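Long-range contact in EF-P arginine 32 rhamnosyl-transferase (PDB 5NV8), which belongs to the EarP family of bacterial rhamnosyltransferases and binds 2'-deoxy-thymidine-beta-L-rhamnose: residues A[34-39]-A[164-169]. Residues are numbered along the deposited sequence; the frame is centred on the assembly and turned at random.
Sequences TWRLAR and LREGSL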
loop_
_atom_site.group_PDB
_atom_site.type_symbol
_atom_site.label_atom_id
_atom_site.label_comp_id
_atom_site.label_asym_id
_atom_site.label_seq_id
_atom_site.Cartn_x
_atom_site.Cartn_y
_atom_site.Cartn_z
ATOM N N THR A 34 -7.622 -10.094 -4.281
ATOM C CA THR A 34 -8.828 -10.724 -4.810
ATOM C C THR A 34 -10.087 -10.074 -4.248
ATOM O O THR A 34 -11.069 -9.880 -4.975
ATOM C CB THR A 34 -8.816 -12.225 -4.517
ATOM O OG1 THR A 34 -8.604 -12.448 -3.118
ATOM C CG2 THR A 34 -7.712 -12.908 -5.310
ATOM N N TRP A 35 -10.080 -9.729 -2.960
ATOM C CA TRP A 35 -11.228 -9.046 -2.372
ATOM C C TRP A 35 -11.407 -7.651 -2.960
ATOM O O TRP A 35 -12.541 -7.179 -3.093
ATOM C CB TRP A 35 -11.072 -8.991 -0.849
ATOM C CG TRP A 35 -12.085 -8.154 -0.115
ATOM C CD1 TRP A 35 -11.824 -7.162 0.785
ATOM C CD2 TRP A 35 -13.514 -8.253 -0.197
ATOM N NE1 TRP A 35 -12.997 -6.628 1.260
ATOM C CE2 TRP A 35 -14.050 -7.279 0.672
ATOM C CE3 TRP A 35 -14.393 -9.062 -0.926
ATOM C CZ2 TRP A 35 -15.423 -7.095 0.835
ATOM C CZ3 TRP A 35 -15.756 -8.877 -0.763
ATOM C CH2 TRP A 35 -16.257 -7.899 0.107
ATOM N N ARG A 36 -10.311 -6.983 -3.332
ATOM C CA ARG A 36 -10.425 -5.672 -3.968
ATOM C C ARG A 36 -10.970 -5.796 -5.386
ATOM O O ARG A 36 -11.866 -5.042 -5.787
ATOM C CB ARG A 36 -9.066 -4.967 -3.976
ATOM C CG ARG A 36 -9.083 -3.626 -4.681
ATOM C CD ARG A 36 -7.740 -2.908 -4.582
ATOM N NE ARG A 36 -7.236 -2.831 -3.211
ATOM C CZ ARG A 36 -7.768 -2.075 -2.255
ATOM N NH1 ARG A 36 -8.834 -1.326 -2.506
ATOM N NH2 ARG A 36 -7.234 -2.072 -1.042
ATOM N N LEU A 37 -10.439 -6.745 -6.161
ATOM C CA LEU A 37 -10.889 -6.916 -7.539
ATOM C C LEU A 37 -12.341 -7.379 -7.601
ATOM O O LEU A 37 -13.102 -6.925 -8.464
ATOM C CB LEU A 37 -9.977 -7.906 -8.263
ATOM C CG LEU A 37 -10.421 -8.389 -9.645
ATOM C CD1 LEU A 37 -10.508 -7.226 -10.617
ATOM C CD2 LEU A 37 -9.470 -9.451 -10.162
ATOM N N ALA A 38 -12.745 -8.267 -6.687
ATOM C CA ALA A 38 -14.087 -8.845 -6.749
ATOM C C ALA A 38 -15.169 -7.791 -6.539
ATOM O O ALA A 38 -16.206 -7.823 -7.212
ATOM C CB ALA A 38 -14.224 -9.967 -5.722
ATOM N N ARG A 39 -14.960 -6.857 -5.606
ATOM C CA ARG A 39 -15.938 -5.789 -5.416
ATOM C C ARG A 39 -16.005 -4.880 -6.636
ATOM O O ARG A 39 -17.083 -4.406 -7.007
ATOM C CB ARG A 39 -15.604 -4.957 -4.178
ATOM C CG ARG A 39 -15.277 -5.744 -2.937
ATOM C CD ARG A 39 -15.224 -4.828 -1.724
ATOM N NE ARG A 39 -14.391 -3.646 -1.932
ATOM C CZ ARG A 39 -13.090 -3.592 -1.660
ATOM N NH1 ARG A 39 -12.468 -4.655 -1.170
ATOM N NH2 ARG A 39 -12.409 -2.475 -1.877
ATOM N N LEU A 164 -4.927 -2.110 -10.064
ATOM C CA LEU A 164 -6.273 -1.950 -9.530
ATOM C C LEU A 164 -6.468 -0.519 -9.049
ATOM O O LEU A 164 -5.743 -0.045 -8.168
ATOM C CB LEU A 164 -6.520 -2.936 -8.391
ATOM C CG LEU A 164 -6.436 -4.414 -8.766
ATOM C CD1 LEU A 164 -6.084 -5.248 -7.550
ATOM C CD2 LEU A 164 -7.743 -4.881 -9.393
ATOM N N ARG A 165 -7.448 0.167 -9.630
ATOM C CA ARG A 165 -7.761 1.543 -9.253
ATOM C C ARG A 165 -9.257 1.741 -9.435
ATOM O O ARG A 165 -9.758 1.691 -10.563
ATOM C CB ARG A 165 -6.964 2.540 -10.089
ATOM C CG ARG A 165 -6.973 3.966 -9.560
ATOM C CD ARG A 165 -6.605 4.973 -10.648
ATOM N NE ARG A 165 -7.251 4.689 -11.930
ATOM C CZ ARG A 165 -6.625 4.199 -12.995
ATOM N NH1 ARG A 165 -5.334 3.908 -12.932
ATOM N NH2 ARG A 165 -7.295 3.978 -14.117
ATOM N N GLU A 166 -9.961 1.948 -8.326
ATOM C CA GLU A 166 -11.392 2.214 -8.371
ATOM C C GLU A 166 -11.675 3.518 -9.113
ATOM O O GLU A 166 -10.903 4.479 -9.044
ATOM C CB GLU A 166 -11.967 2.282 -6.952
ATOM C CG GLU A 166 -11.791 1.011 -6.122
ATOM C CD GLU A 166 -10.398 0.842 -5.537
ATOM O OE1 GLU A 166 -9.484 1.615 -5.889
ATOM O OE2 GLU A 166 -10.215 -0.086 -4.725
ATOM N N GLY A 167 -12.812 3.544 -9.815
ATOM C CA GLY A 167 -13.153 4.697 -10.635
ATOM C C GLY A 167 -13.196 6.012 -9.877
ATOM O O GLY A 167 -12.797 7.050 -10.411
ATOM N N SER A 168 -13.666 5.992 -8.627
ATOM C CA SER A 168 -13.830 7.214 -7.846
ATOM C C SER A 168 -12.789 7.354 -6.739
ATOM O O SER A 168 -12.970 8.166 -5.827
ATOM C CB SER A 168 -15.235 7.277 -7.249
ATOM O OG SER A 168 -15.398 6.309 -6.225
ATOM N N LEU A 169 -11.698 6.589 -6.801
ATOM C CA LEU A 169 -10.726 6.605 -5.712
ATOM C C LEU A 169 -10.018 7.952 -5.617
ATOM O O LEU A 169 -9.973 8.565 -4.545
ATOM C CB LEU A 169 -9.712 5.477 -5.897
ATOM C CG LEU A 169 -8.633 5.412 -4.816
ATOM C CD1 LEU A 169 -9.268 5.166 -3.462
ATOM C CD2 LEU A 169 -7.613 4.331 -5.139
HETATM O O HOH W 1 -12.360 -2.154 -4.975
#
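R36, on helix 30-43, and E166, in the loop leading to helix 169-177, form the salt bridge that anchors this contact, with R36 NH1 donating to E166 OE2 at 2.9 Å. The acceptor lies close to the guanidinium plane and is approached almost head-on, in line with the CD-OE2 bond, but the N-H...O angle of 141° shows a bent bond. Of the two carboxylate oxygens OE2 alone meets R36, and the carboxylate and guanidinium planes are turned 83° apart. The R36 chain runs extended from the helix and bends at chi3 (-51°), turning NH1 to the carboxylate, while its NE pairs with D287. E166 OE1 meets R291, which gives each oxygen of the carboxylate an arginine partner.

A water adds a second polar link, donating to E166 OE2 and to the helix carbonyl R36 O, each at 3.0 Å. R39 NH2 stays 4.3 Å from E166 OE2, too far for a direct ion pair, although its positive charge would still be expected to stabilise the carboxylate; R39 NH1 bonds to Q268.

The apolar share centres on L164. Its CD2 rests against L37 CD1 at 3.8 Å, the two side chains crossing at about a right angle, and its CB lies 4.0 Å from R36 CD, against the aliphatic part of the arginine. L378 and L382 of helix 378-387 extend this leucine cluster.

Pairing with D287 and R291 ties this helix-loop junction to helix 287-295, which follows strand 280-284 of the six-stranded sheet. With R36 about 4 Å from the bound 2'-deoxy-thymidine-beta-L-rhamnose, this is consistent with the ligand cleft of a two-lobed, GT-B-like glycosyltransferase.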